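Local coordinates for protein ureidoglycolate hydrolase (PDB 4PXE) that hydrolyses (S)-ureidoglycolate to glyoxylate, ammonium and carbon dioxide in plant purine breakdown, as a homodimer that binds two manganese ions per subunit, at residues A[378-383]-A[389-394]; A[269-272]-A[278-281]; A[35-40]-A[402-407]; A[41-46]-A[181-186]. All coordinates share one frame; numbering follows the deposited sequence.

Contact 1: A[378-383]-A[389-394]; sequences HDSLFM and MGMIFI
His378, a substrate-binding residue just before helix 379-383, lays one ring face against Met391. The methyl CE of Met391 sits over the middle of that face, 3.5 Å from the His378 ring centroid and 10° off the normal, a CH-pi contact. The Met391 chain runs extended from the strand and turns at its last torsion (chi3 68°), which brings CE over the imidazole. Its sulfur comes in obliquely, Met391 SD lying 3.4 Å from His378 CD2. Further round, His378 NE2 meets the edge of the Phe393 ring, 4.0 Å from Phe393 CE1 and near that ring's plane, while its hydrogen bond goes to Ser374 OG. The His378 ring also stands edge-to-face with that of the manganese ligand His208, which places this packing beside the metal site.

The layer beneath is a strand of the M20 catalytic domain, paired in parallel with strand 201-209; helix 379-383 runs nearly antiparallel alongside it, the short axes 8.2 Å apart at closest approach and at 162°. Ser380, in the first turn, drops between two methionines. Its CB lies 3.7 Å from Met389 CG, and its OG touches Met391 CG at 3.4 Å while hydrogen-bonding to Glu206 OE1. The carbonyl of the same residue also faces the strand, Ser380 O packing against Met389 CG at 3.5 Å.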
loop_
_atom_site.group_PDB
_atom_site.type_symbol
_atom_site.label_atom_id
_atom_site.label_comp_id
_atom_site.label_asym_id
_atom_site.label_seq_id
_atom_site.Cartn_x
_atom_site.Cartn_y
_atom_site.Cartn_z
ATOM N N HIS A 378 -25.360 -9.041 0.952
ATOM C CA HIS A 378 -25.939 -8.330 2.083
ATOM C C HIS A 378 -26.036 -9.291 3.247
ATOM O O HIS A 378 -25.963 -10.499 3.056
ATOM C CB HIS A 378 -27.362 -7.874 1.757
ATOM C CG HIS A 378 -27.468 -6.994 0.554
ATOM N ND1 HIS A 378 -27.207 -5.639 0.593
ATOM C CD2 HIS A 378 -27.842 -7.268 -0.718
ATOM C CE1 HIS A 378 -27.411 -5.122 -0.605
ATOM N NE2 HIS A 378 -27.800 -6.089 -1.417
ATOM N N ASP A 379 -26.269 -8.766 4.441
ATOM C CA ASP A 379 -26.591 -9.617 5.585
ATOM C C ASP A 379 -27.784 -10.539 5.330
ATOM O O ASP A 379 -27.846 -11.639 5.875
ATOM C CB ASP A 379 -26.816 -8.757 6.828
ATOM C CG ASP A 379 -25.531 -8.077 7.278
ATOM O OD1 ASP A 379 -24.591 -8.823 7.612
ATOM O OD2 ASP A 379 -25.446 -6.826 7.282
ATOM N N SER A 380 -28.716 -10.093 4.491
ATOM C CA SER A 380 -29.853 -10.913 4.072
ATOM C C SER A 380 -29.418 -12.269 3.508
ATOM O O SER A 380 -30.142 -13.257 3.638
ATOM C CB SER A 380 -30.681 -10.156 3.028
ATOM O OG SER A 380 -31.372 -9.062 3.607
ATOM N N LEU A 381 -28.243 -12.325 2.885
ATOM C CA LEU A 381 -27.765 -13.566 2.276
ATOM C C LEU A 381 -27.630 -14.659 3.336
ATOM O O LEU A 381 -27.959 -15.827 3.090
ATOM C CB LEU A 381 -26.417 -13.332 1.581
ATOM C CG LEU A 381 -25.759 -14.546 0.923
ATOM C CD1 LEU A 381 -26.657 -15.111 -0.149
ATOM C CD2 LEU A 381 -24.425 -14.144 0.330
ATOM N N PHE A 382 -27.168 -14.275 4.521
ATOM C CA PHE A 382 -26.955 -15.239 5.602
ATOM C C PHE A 382 -28.150 -15.380 6.542
ATOM O O PHE A 382 -28.411 -16.473 7.072
ATOM C CB PHE A 382 -25.650 -14.929 6.326
ATOM C CG PHE A 382 -24.471 -15.030 5.414
ATOM C CD1 PHE A 382 -23.937 -16.274 5.108
ATOM C CD2 PHE A 382 -23.971 -13.911 4.769
ATOM C CE1 PHE A 382 -22.893 -16.390 4.218
ATOM C CE2 PHE A 382 -22.930 -14.021 3.872
ATOM C CZ PHE A 382 -22.388 -15.257 3.595
ATOM N N MET A 383 -28.901 -14.296 6.724
ATOM C CA MET A 383 -30.148 -14.369 7.483
ATOM C C MET A 383 -31.122 -15.353 6.844
ATOM O O MET A 383 -31.934 -15.961 7.543
ATOM C CB MET A 383 -30.789 -12.977 7.624
ATOM C CG MET A 383 -30.009 -12.021 8.520
ATOM S SD MET A 383 -29.691 -12.664 10.186
ATOM C CE MET A 383 -31.329 -12.543 10.906
ATOM N N MET A 389 -36.573 -14.696 4.172
ATOM C CA MET A 389 -35.907 -13.418 3.955
ATOM C C MET A 389 -36.507 -12.668 2.775
ATOM O O MET A 389 -37.009 -13.267 1.826
ATOM C CB MET A 389 -34.410 -13.685 3.717
ATOM C CG MET A 389 -33.560 -12.480 3.267
ATOM S SD MET A 389 -33.638 -12.125 1.494
ATOM C CE MET A 389 -32.726 -13.506 0.793
ATOM N N GLY A 390 -36.426 -11.343 2.825
ATOM C CA GLY A 390 -36.690 -10.536 1.649
ATOM C C GLY A 390 -35.939 -9.230 1.754
ATOM O O GLY A 390 -35.486 -8.861 2.845
ATOM N N MET A 391 -35.820 -8.529 0.633
ATOM C CA MET A 391 -35.205 -7.202 0.625
ATOM C C MET A 391 -36.063 -6.223 -0.154
ATOM O O MET A 391 -36.651 -6.573 -1.177
ATOM C CB MET A 391 -33.803 -7.220 0.000
ATOM C CG MET A 391 -32.798 -8.129 0.684
ATOM S SD MET A 391 -31.127 -7.830 0.042
ATOM C CE MET A 391 -30.852 -6.180 0.695
ATOM N N ILE A 392 -36.094 -4.984 0.326
ATOM C CA ILE A 392 -36.709 -3.871 -0.381
ATOM C C ILE A 392 -35.578 -2.983 -0.908
ATOM O O ILE A 392 -34.796 -2.460 -0.114
ATOM C CB ILE A 392 -37.536 -3.032 0.598
ATOM C CG1 ILE A 392 -38.639 -3.876 1.255
ATOM C CG2 ILE A 392 -38.169 -1.828 -0.103
ATOM C CD1 ILE A 392 -39.198 -3.236 2.488
ATOM N N PHE A 393 -35.492 -2.822 -2.225
ATOM C CA PHE A 393 -34.567 -1.864 -2.845
ATOM C C PHE A 393 -35.256 -0.522 -3.096
ATOM O O PHE A 393 -36.430 -0.474 -3.498
ATOM C CB PHE A 393 -34.074 -2.376 -4.201
ATOM C CG PHE A 393 -32.886 -3.309 -4.145
ATOM C CD1 PHE A 393 -32.143 -3.517 -2.977
ATOM C CD2 PHE A 393 -32.504 -3.957 -5.307
ATOM C CE1 PHE A 393 -31.028 -4.382 -3.004
ATOM C CE2 PHE A 393 -31.404 -4.802 -5.330
ATOM C CZ PHE A 393 -30.678 -5.011 -4.178
ATOM N N ILE A 394 -34.512 0.556 -2.876
ATOM C CA ILE A 394 -34.925 1.883 -3.323
ATOM C C ILE A 394 -33.943 2.377 -4.393
ATOM O O ILE A 394 -32.812 1.896 -4.492
ATOM C CB ILE A 394 -35.004 2.894 -2.162
ATOM C CG1 ILE A 394 -33.637 3.052 -1.488
ATOM C CG2 ILE A 394 -36.079 2.491 -1.162
ATOM C CD1 ILE A 394 -33.647 4.131 -0.401
#

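Contact 2: A[269-272]-A[278-281]; sequences KHVL and DTVG
The flat groups met here are two successive peptides, Thr279-Val280 and Val280-Gly281, and each receives one methyl of Val271 over a face. CG1 stands above the carbonyl end of the first, with Val271 CG1 3.4 Å from Thr279 O. CG2 stands above the nitrogen side of the second, Val271 CG2 being 3.5 Å from Gly281 N and 3.8 Å from Val280 C. At the edges of these peptides run the strand's own bonds: backbone pairing of Val280 with Arg307, and Val280 O to Thr306 OG1.

This is helix-on-sheet packing in the dimerization region, where the last turn of helix 256-272 lies against the start of strand 280-289, joined to it by a short loop. At a chi1 of 169° CG1 lies trans to the backbone N, and the two methyls of Val271 spread along the strand instead of converging on one residue. Gly281 makes this close approach possible, since a CB on it would fall 2.5 Å from Val271 CG2, a clash. Replacing Val271 by an alanine takes away both outer methyls and would probably leave a gap above the two peptides. The second subunit packs nearby, Met250 of that chain against Val271 and Ala245 of that chain against Val280. The threonine's polar end is held elsewhere, by Asp308 and Ser274, whereas its methyl faces the helix, with Thr279 CG2 4.1 Å from Val271 CG1.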
loop_
_atom_site.group_PDB
_atom_site.type_symbol
_atom_site.label_atom_id
_atom_site.label_comp_id
_atom_site.label_asym_id
_atom_site.label_seq_id
_atom_site.Cartn_x
_atom_site.Cartn_y
_atom_site.Cartn_z
ATOM N N LYS A 269 -9.914 -11.633 -17.856
ATOM C CA LYS A 269 -10.078 -12.564 -18.969
ATOM C C LYS A 269 -11.071 -13.681 -18.653
ATOM O O LYS A 269 -11.981 -13.961 -19.443
ATOM C CB LYS A 269 -8.723 -13.164 -19.352
ATOM C CG LYS A 269 -8.788 -14.156 -20.507
ATOM C CD LYS A 269 -7.405 -14.697 -20.877
ATOM C CE LYS A 269 -6.800 -15.504 -19.744
ATOM N NZ LYS A 269 -5.367 -15.861 -20.014
ATOM N N HIS A 270 -10.909 -14.318 -17.498
ATOM C CA HIS A 270 -11.755 -15.462 -17.162
ATOM C C HIS A 270 -13.203 -15.038 -16.920
ATOM O O HIS A 270 -14.142 -15.766 -17.258
ATOM C CB HIS A 270 -11.202 -16.240 -15.965
ATOM C CG HIS A 270 -9.850 -16.834 -16.223
ATOM N ND1 HIS A 270 -9.536 -17.469 -17.405
ATOM C CD2 HIS A 270 -8.726 -16.862 -15.469
ATOM C CE1 HIS A 270 -8.274 -17.867 -17.366
ATOM N NE2 HIS A 270 -7.761 -17.516 -16.200
ATOM N N VAL A 271 -13.390 -13.861 -16.335
ATOM C CA VAL A 271 -14.740 -13.316 -16.179
ATOM C C VAL A 271 -15.402 -13.146 -17.552
ATOM O O VAL A 271 -16.529 -13.606 -17.770
ATOM C CB VAL A 271 -14.709 -11.954 -15.427
ATOM C CG1 VAL A 271 -16.077 -11.255 -15.505
ATOM C CG2 VAL A 271 -14.308 -12.161 -13.981
ATOM N N LEU A 272 -14.703 -12.510 -18.479
ATOM C CA LEU A 272 -15.230 -12.280 -19.824
ATOM C C LEU A 272 -15.480 -13.590 -20.578
ATOM O O LEU A 272 -16.363 -13.656 -21.435
ATOM C CB LEU A 272 -14.310 -11.342 -20.614
ATOM C CG LEU A 272 -14.149 -9.928 -20.038
ATOM C CD1 LEU A 272 -13.213 -9.099 -20.891
ATOM C CD2 LEU A 272 -15.498 -9.241 -19.902
ATOM N N ASP A 278 -23.722 -11.205 -16.386
ATOM C CA ASP A 278 -23.946 -11.261 -14.946
ATOM C C ASP A 278 -22.701 -11.637 -14.144
ATOM O O ASP A 278 -22.716 -11.601 -12.913
ATOM C CB ASP A 278 -25.093 -12.217 -14.614
ATOM C CG ASP A 278 -26.419 -11.716 -15.126
ATOM O OD1 ASP A 278 -26.707 -10.514 -14.934
ATOM O OD2 ASP A 278 -27.156 -12.512 -15.741
ATOM N N THR A 279 -21.631 -12.010 -14.833
ATOM C CA THR A 279 -20.401 -12.405 -14.149
ATOM C C THR A 279 -19.519 -11.185 -13.907
ATOM O O THR A 279 -19.329 -10.373 -14.807
ATOM C CB THR A 279 -19.605 -13.423 -14.989
ATOM O OG1 THR A 279 -20.510 -14.355 -15.600
ATOM C CG2 THR A 279 -18.596 -14.190 -14.119
ATOM N N VAL A 280 -19.016 -11.047 -12.685
ATOM C CA VAL A 280 -18.071 -9.970 -12.389
ATOM C C VAL A 280 -16.839 -10.491 -11.653
ATOM O O VAL A 280 -16.897 -11.506 -10.952
ATOM C CB VAL A 280 -18.721 -8.826 -11.553
ATOM C CG1 VAL A 280 -19.809 -8.115 -12.358
ATOM C CG2 VAL A 280 -19.279 -9.356 -10.256
ATOM N N GLY A 281 -15.723 -9.787 -11.811
ATOM C CA GLY A 281 -14.530 -10.097 -11.044
ATOM C C GLY A 281 -13.650 -8.868 -10.984
ATOM O O GLY A 281 -13.609 -8.088 -11.927
#

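Contact 3: A[35-40]-A[402-407]; sequences SPSVTR and HKPEEY. With MN (manganese (II) ion), chain D.
Pro36 and Pro404 bring the N-terminal stretch leading into strand 38-40 against the active-site loop that carries the manganese ligand His402 of this M20-family enzyme, whose site holds two manganese ions. Both surfaces are bent backbone: a cis peptide precedes Pro36, and Pro404 lies in a type I turn from Lys403 to Glu406, closed by Glu406 N to Lys403 O at 3.1 Å.

The apolar part is a meeting of two pyrrolidine rings set at a slant, in which Pro36 CG lies 4.1 Å from Pro404 CB. Beside them a hydroxyl rests on carbon: Ser37 OG is 3.4 Å from Pro404 CG and nearly as near to CB of the same ring, in van der Waals contact. The side chain turns there with OG beside its backbone N (chi1 -71°).

No direct hydrogen bond joins the two segments; a water links them instead. It donates to both carbonyls, lying 2.7 Å from Pro36 O and from Pro404 O, and so satisfies two backbone oxygens at once.

Metal coordination takes place two residues before Pro404, where Asp103 and Glu138 share the ion with His402 and water 2 lies 2.1 Å from the manganese. Glu406 supports this site from a second shell, its OE1 bonded to Asp103 N. His402 also reaches the second subunit, ND1 bonding to Asn294 O of that chain while the ring stacks on His244 of that chain. The other ring nitrogen, His402 NE2, binds the manganese at 2.3 Å, with CD2 and CE1 equidistant from the ion.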
loop_
_atom_site.group_PDB
_atom_site.type_symbol
_atom_site.label_atom_id
_atom_site.label_comp_id
_atom_site.label_asym_id
_atom_site.label_seq_id
_atom_site.Cartn_x
_atom_site.Cartn_y
_atom_site.Cartn_z
ATOM N N SER A 35 -15.388 14.339 4.386
ATOM C CA SER A 35 -16.612 14.493 3.606
ATOM C C SER A 35 -16.224 15.047 2.239
ATOM O O SER A 35 -15.327 15.880 2.149
ATOM C CB SER A 35 -17.558 15.461 4.324
ATOM O OG SER A 35 -18.745 15.688 3.583
ATOM N N PRO A 36 -16.896 14.600 1.163
ATOM C CA PRO A 36 -18.106 13.770 1.118
ATOM C C PRO A 36 -17.882 12.263 1.264
ATOM O O PRO A 36 -18.864 11.518 1.284
ATOM C CB PRO A 36 -18.673 14.078 -0.271
ATOM C CG PRO A 36 -17.481 14.359 -1.097
ATOM C CD PRO A 36 -16.513 15.075 -0.180
ATOM N N SER A 37 -16.635 11.815 1.387
ATOM C CA SER A 37 -16.382 10.382 1.522
ATOM C C SER A 37 -16.602 9.912 2.949
ATOM O O SER A 37 -16.537 10.693 3.892
ATOM C CB SER A 37 -14.960 10.020 1.082
ATOM O OG SER A 37 -14.813 10.126 -0.322
ATOM N N VAL A 38 -16.869 8.622 3.091
ATOM C CA VAL A 38 -16.972 7.999 4.394
ATOM C C VAL A 38 -16.020 6.818 4.444
ATOM O O VAL A 38 -15.935 6.054 3.488
ATOM C CB VAL A 38 -18.404 7.500 4.674
ATOM C CG1 VAL A 38 -18.497 6.894 6.071
ATOM C CG2 VAL A 38 -19.396 8.641 4.525
ATOM N N THR A 39 -15.280 6.693 5.547
ATOM C CA THR A 39 -14.566 5.460 5.877
ATOM C C THR A 39 -14.919 5.142 7.315
ATOM O O THR A 39 -14.727 5.976 8.192
ATOM C CB THR A 39 -13.043 5.631 5.805
ATOM O OG1 THR A 39 -12.673 5.964 4.469
ATOM C CG2 THR A 39 -12.343 4.340 6.205
ATOM N N ARG A 40 -15.468 3.960 7.565
ATOM C CA ARG A 40 -15.801 3.602 8.944
ATOM C C ARG A 40 -15.665 2.108 9.142
ATOM O O ARG A 40 -16.515 1.327 8.718
ATOM C CB ARG A 40 -17.199 4.092 9.331
ATOM C CG ARG A 40 -17.535 3.794 10.784
ATOM C CD ARG A 40 -18.740 4.594 11.254
ATOM N NE ARG A 40 -19.930 4.322 10.455
ATOM C CZ ARG A 40 -20.598 5.243 9.761
ATOM N NH1 ARG A 40 -20.200 6.512 9.745
ATOM N NH2 ARG A 40 -21.676 4.890 9.078
ATOM N N HIS A 402 -20.314 2.553 -3.209
ATOM C CA HIS A 402 -18.911 2.390 -2.809
ATOM C C HIS A 402 -18.038 3.541 -3.297
ATOM O O HIS A 402 -16.854 3.371 -3.595
ATOM C CB HIS A 402 -18.348 1.039 -3.264
ATOM C CG HIS A 402 -18.777 -0.103 -2.406
ATOM N ND1 HIS A 402 -18.357 -1.400 -2.620
ATOM C CD2 HIS A 402 -19.596 -0.144 -1.329
ATOM C CE1 HIS A 402 -18.892 -2.188 -1.708
ATOM N NE2 HIS A 402 -19.645 -1.452 -0.909
ATOM N N LYS A 403 -18.643 4.721 -3.352
ATOM C CA LYS A 403 -17.944 5.948 -3.725
ATOM C C LYS A 403 -18.816 7.117 -3.266
ATOM O O LYS A 403 -20.026 6.950 -3.063
ATOM C CB LYS A 403 -17.621 5.998 -5.229
ATOM C CG LYS A 403 -18.792 5.805 -6.165
ATOM C CD LYS A 403 -18.269 5.774 -7.594
ATOM C CE LYS A 403 -19.359 5.438 -8.585
ATOM N NZ LYS A 403 -18.786 5.433 -9.966
ATOM N N PRO A 404 -18.211 8.303 -3.084
ATOM C CA PRO A 404 -18.948 9.413 -2.467
ATOM C C PRO A 404 -20.090 9.982 -3.312
ATOM O O PRO A 404 -20.897 10.740 -2.780
ATOM C CB PRO A 404 -17.860 10.477 -2.242
ATOM C CG PRO A 404 -16.757 10.107 -3.152
ATOM C CD PRO A 404 -16.775 8.608 -3.213
ATOM N N GLU A 405 -20.138 9.635 -4.592
ATOM C CA GLU A 405 -21.234 10.046 -5.478
ATOM C C GLU A 405 -22.545 9.308 -5.198
ATOM O O GLU A 405 -23.594 9.683 -5.727
ATOM C CB GLU A 405 -20.827 9.840 -6.939
ATOM C CG GLU A 405 -19.735 10.791 -7.429
ATOM C CD GLU A 405 -18.314 10.268 -7.240
ATOM O OE1 GLU A 405 -18.082 9.263 -6.533
ATOM O OE2 GLU A 405 -17.401 10.881 -7.840
ATOM N N GLU A 406 -22.481 8.256 -4.381
ATOM C CA GLU A 406 -23.669 7.519 -3.954
ATOM C C GLU A 406 -24.740 8.468 -3.414
ATOM O O GLU A 406 -24.448 9.345 -2.602
ATOM C CB GLU A 406 -23.256 6.524 -2.868
ATOM C CG GLU A 406 -24.356 5.604 -2.355
ATOM C CD GLU A 406 -23.806 4.703 -1.278
ATOM O OE1 GLU A 406 -23.871 5.103 -0.102
ATOM O OE2 GLU A 406 -23.256 3.632 -1.620
ATOM N N TYR A 407 -25.981 8.299 -3.862
ATOM C CA TYR A 407 -27.064 9.178 -3.422
ATOM C C TYR A 407 -28.420 8.515 -3.580
ATOM O O TYR A 407 -28.705 7.923 -4.623
ATOM C CB TYR A 407 -27.049 10.487 -4.229
ATOM C CG TYR A 407 -28.135 11.455 -3.820
ATOM C CD1 TYR A 407 -27.948 12.312 -2.746
ATOM C CD2 TYR A 407 -29.350 11.517 -4.509
ATOM C CE1 TYR A 407 -28.938 13.205 -2.358
ATOM C CE2 TYR A 407 -30.343 12.407 -4.126
ATOM C CZ TYR A 407 -30.132 13.241 -3.052
ATOM O OH TYR A 407 -31.125 14.110 -2.665
HETATM MN MN MN D . -21.212 -2.187 0.623
HETATM O O HOH W 1 -21.176 11.416 -0.166
HETATM O O HOH W 2 -22.520 -3.338 1.869
HETATM O O HOH W 3 -22.154 -2.772 -0.833
#

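Contact 4: A[41-46]-A[181-186]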
loop_
_atom_site.group_PDB
_atom_site.type_symbol
_atom_site.label_atom_id
_atom_site.label_comp_id
_atom_site.label_asym_id
_atom_site.label_seq_id
_atom_site.Cartn_x
_atom_site.Cartn_y
_atom_site.Cartn_z
ATOM N N VAL A 41 -14.574 1.722 9.791
ATOM C CA VAL A 41 -14.185 0.330 9.875
ATOM C C VAL A 41 -14.520 -0.287 11.227
ATOM O O VAL A 41 -14.394 0.363 12.274
ATOM C CB VAL A 41 -12.670 0.205 9.577
ATOM C CG1 VAL A 41 -12.219 -1.238 9.660
ATOM C CG2 VAL A 41 -12.373 0.783 8.201
ATOM N N LEU A 42 -14.980 -1.536 11.170
ATOM C CA LEU A 42 -15.291 -2.360 12.333
ATOM C C LEU A 42 -14.343 -2.157 13.514
ATOM O O LEU A 42 -13.131 -2.298 13.365
ATOM C CB LEU A 42 -15.284 -3.837 11.916
ATOM C CG LEU A 42 -15.412 -4.907 12.998
ATOM C CD1 LEU A 42 -16.714 -4.728 13.765
ATOM C CD2 LEU A 42 -15.352 -6.275 12.370
ATOM N N TYR A 43 -14.936 -1.810 14.661
ATOM C CA TYR A 43 -14.280 -1.689 15.976
ATOM C C TYR A 43 -13.343 -0.491 16.163
ATOM O O TYR A 43 -12.736 -0.347 17.223
ATOM C CB TYR A 43 -13.562 -2.987 16.390
ATOM C CG TYR A 43 -14.427 -4.219 16.575
ATOM C CD1 TYR A 43 -15.720 -4.137 17.090
ATOM C CD2 TYR A 43 -13.933 -5.477 16.254
ATOM C CE1 TYR A 43 -16.492 -5.283 17.264
ATOM C CE2 TYR A 43 -14.684 -6.619 16.419
ATOM C CZ TYR A 43 -15.966 -6.527 16.932
ATOM O OH TYR A 43 -16.702 -7.684 17.082
ATOM N N THR A 44 -13.206 0.367 15.155
ATOM C CA THR A 44 -12.457 1.600 15.335
ATOM C C THR A 44 -13.261 2.612 16.146
ATOM O O THR A 44 -14.447 2.412 16.416
ATOM C CB THR A 44 -12.093 2.241 13.996
ATOM O OG1 THR A 44 -13.302 2.576 13.299
ATOM C CG2 THR A 44 -11.252 1.278 13.144
ATOM N N ASP A 45 -12.608 3.709 16.519
ATOM C CA ASP A 45 -13.271 4.777 17.263
ATOM C C ASP A 45 -14.492 5.351 16.529
ATOM O O ASP A 45 -15.529 5.604 17.148
ATOM C CB ASP A 45 -12.279 5.881 17.667
ATOM C CG ASP A 45 -11.692 6.619 16.479
ATOM O OD1 ASP A 45 -11.598 6.032 15.378
ATOM O OD2 ASP A 45 -11.312 7.799 16.651
ATOM N N LYS A 46 -14.376 5.532 15.215
ATOM C CA LYS A 46 -15.506 6.017 14.418
ATOM C C LYS A 46 -16.680 5.036 14.449
ATOM O O LYS A 46 -17.837 5.453 14.529
ATOM C CB LYS A 46 -15.078 6.284 12.968
ATOM C CG LYS A 46 -13.896 7.245 12.815
ATOM C CD LYS A 46 -14.131 8.533 13.589
ATOM C CE LYS A 46 -13.002 9.537 13.355
ATOM N NZ LYS A 46 -11.686 8.999 13.781
ATOM N N ALA A 181 -13.122 -2.147 21.487
ATOM C CA ALA A 181 -14.400 -1.500 21.209
ATOM C C ALA A 181 -15.431 -1.787 22.295
ATOM O O ALA A 181 -16.583 -1.368 22.192
ATOM C CB ALA A 181 -14.930 -1.921 19.843
ATOM N N GLY A 182 -15.014 -2.510 23.331
ATOM C CA GLY A 182 -15.876 -2.756 24.475
ATOM C C GLY A 182 -16.555 -4.109 24.454
ATOM O O GLY A 182 -17.482 -4.369 25.221
ATOM N N TYR A 183 -16.101 -4.979 23.562
ATOM C CA TYR A 183 -16.600 -6.340 23.529
ATOM C C TYR A 183 -15.532 -7.261 24.130
ATOM O O TYR A 183 -14.679 -7.809 23.430
ATOM C CB TYR A 183 -17.046 -6.713 22.106
ATOM C CG TYR A 183 -18.040 -5.695 21.574
ATOM C CD1 TYR A 183 -19.353 -5.681 22.032
ATOM C CD2 TYR A 183 -17.655 -4.712 20.666
ATOM C CE1 TYR A 183 -20.263 -4.739 21.586
ATOM C CE2 TYR A 183 -18.560 -3.766 20.209
ATOM C CZ TYR A 183 -19.862 -3.785 20.673
ATOM O OH TYR A 183 -20.765 -2.846 20.227
ATOM N N ALA A 184 -15.576 -7.378 25.458
ATOM C CA ALA A 184 -14.565 -8.099 26.229
ATOM C C ALA A 184 -14.587 -9.585 25.901
ATOM O O ALA A 184 -15.641 -10.148 25.621
ATOM C CB ALA A 184 -14.786 -7.877 27.718
ATOM N N GLU A 185 -13.422 -10.220 25.923
ATOM C CA GLU A 185 -13.371 -11.634 25.581
ATOM C C GLU A 185 -13.835 -12.496 26.748
ATOM O O GLU A 185 -13.530 -12.222 27.912
ATOM C CB GLU A 185 -11.978 -12.058 25.091
ATOM C CG GLU A 185 -10.996 -12.451 26.177
ATOM C CD GLU A 185 -9.686 -12.967 25.613
ATOM O OE1 GLU A 185 -8.698 -12.201 25.621
ATOM O OE2 GLU A 185 -9.644 -14.134 25.163
ATOM N N ASP A 186 -14.614 -13.517 26.419
ATOM C CA ASP A 186 -14.992 -14.530 27.380
ATOM C C ASP A 186 -14.321 -15.811 26.921
ATOM O O ASP A 186 -14.752 -16.438 25.951
ATOM C CB ASP A 186 -16.512 -14.687 27.428
ATOM C CG ASP A 186 -16.964 -15.700 28.463
ATOM O OD1 ASP A 186 -16.128 -16.125 29.291
ATOM O OD2 ASP A 186 -18.162 -16.064 28.455
#
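Two helix ends meet here: Tyr43, just ahead of the N-cap of helix 45-60, packs on Ala181 and Tyr183, at and just beyond the C-terminal end of helix 174-180. Tyr43 CD1 lies 3.6 Å from Ala181 CB. The two tyrosine rings touch rim to rim, neither over the other's face, Tyr43 CE1 being 3.6 Å from Tyr183 CD2, with planes inclined at 43°. Leu42 CD1 covers one face of the Tyr43 ring. Beyond the contact the hydroxyls are held separately, Tyr43 OH by Val70 O and Tyr183 OH by Glu67 OE1.

A type II turn from Val41 to Thr44 presents the ring, Tyr43 taking the positive-phi position (phi 72°). Val41 O receives both Thr44 N, at 3.1 Å, and Thr44 OG1, at 2.7 Å, the latter in the carbonyl plane on a lone pair. With an alanine in place of Tyr43, the Ala181 methyl and the Tyr183 rim would probably be short of a neighbour, and Val70 O without its hydroxyl partner. Across from the turn, positive phi at Gly182 ends helix 174-180 in a Schellman motif, so a helix start N-capped by Thr44, its OG1 weakly bonded to Asp47 N, faces a Schellman-type helix end.

From the N terminus, contact 3 opens first at 35-40 and closes last at 402-407, so its loop spans most of the chain and encloses the other three. Within it contacts 4, 2 and 1 follow in series, and none cross. Contact 4 begins directly after strand 38-40, at the start of helix 45-60, and closes at 181-186; it touches contact 3 where Arg40 CD packs 3.5 Å from Lys46 O. Contact 2 closes a short loop tying helix 256-272 to strand 280-289 in the dimerization region; contact 1 closes another, tying helix 379-383 to strand 389-394 in the catalytic domain. Contacts 1 and 3 approach within about 7 Å (nearest atoms); contacts 2 and 3 both reach the second subunit.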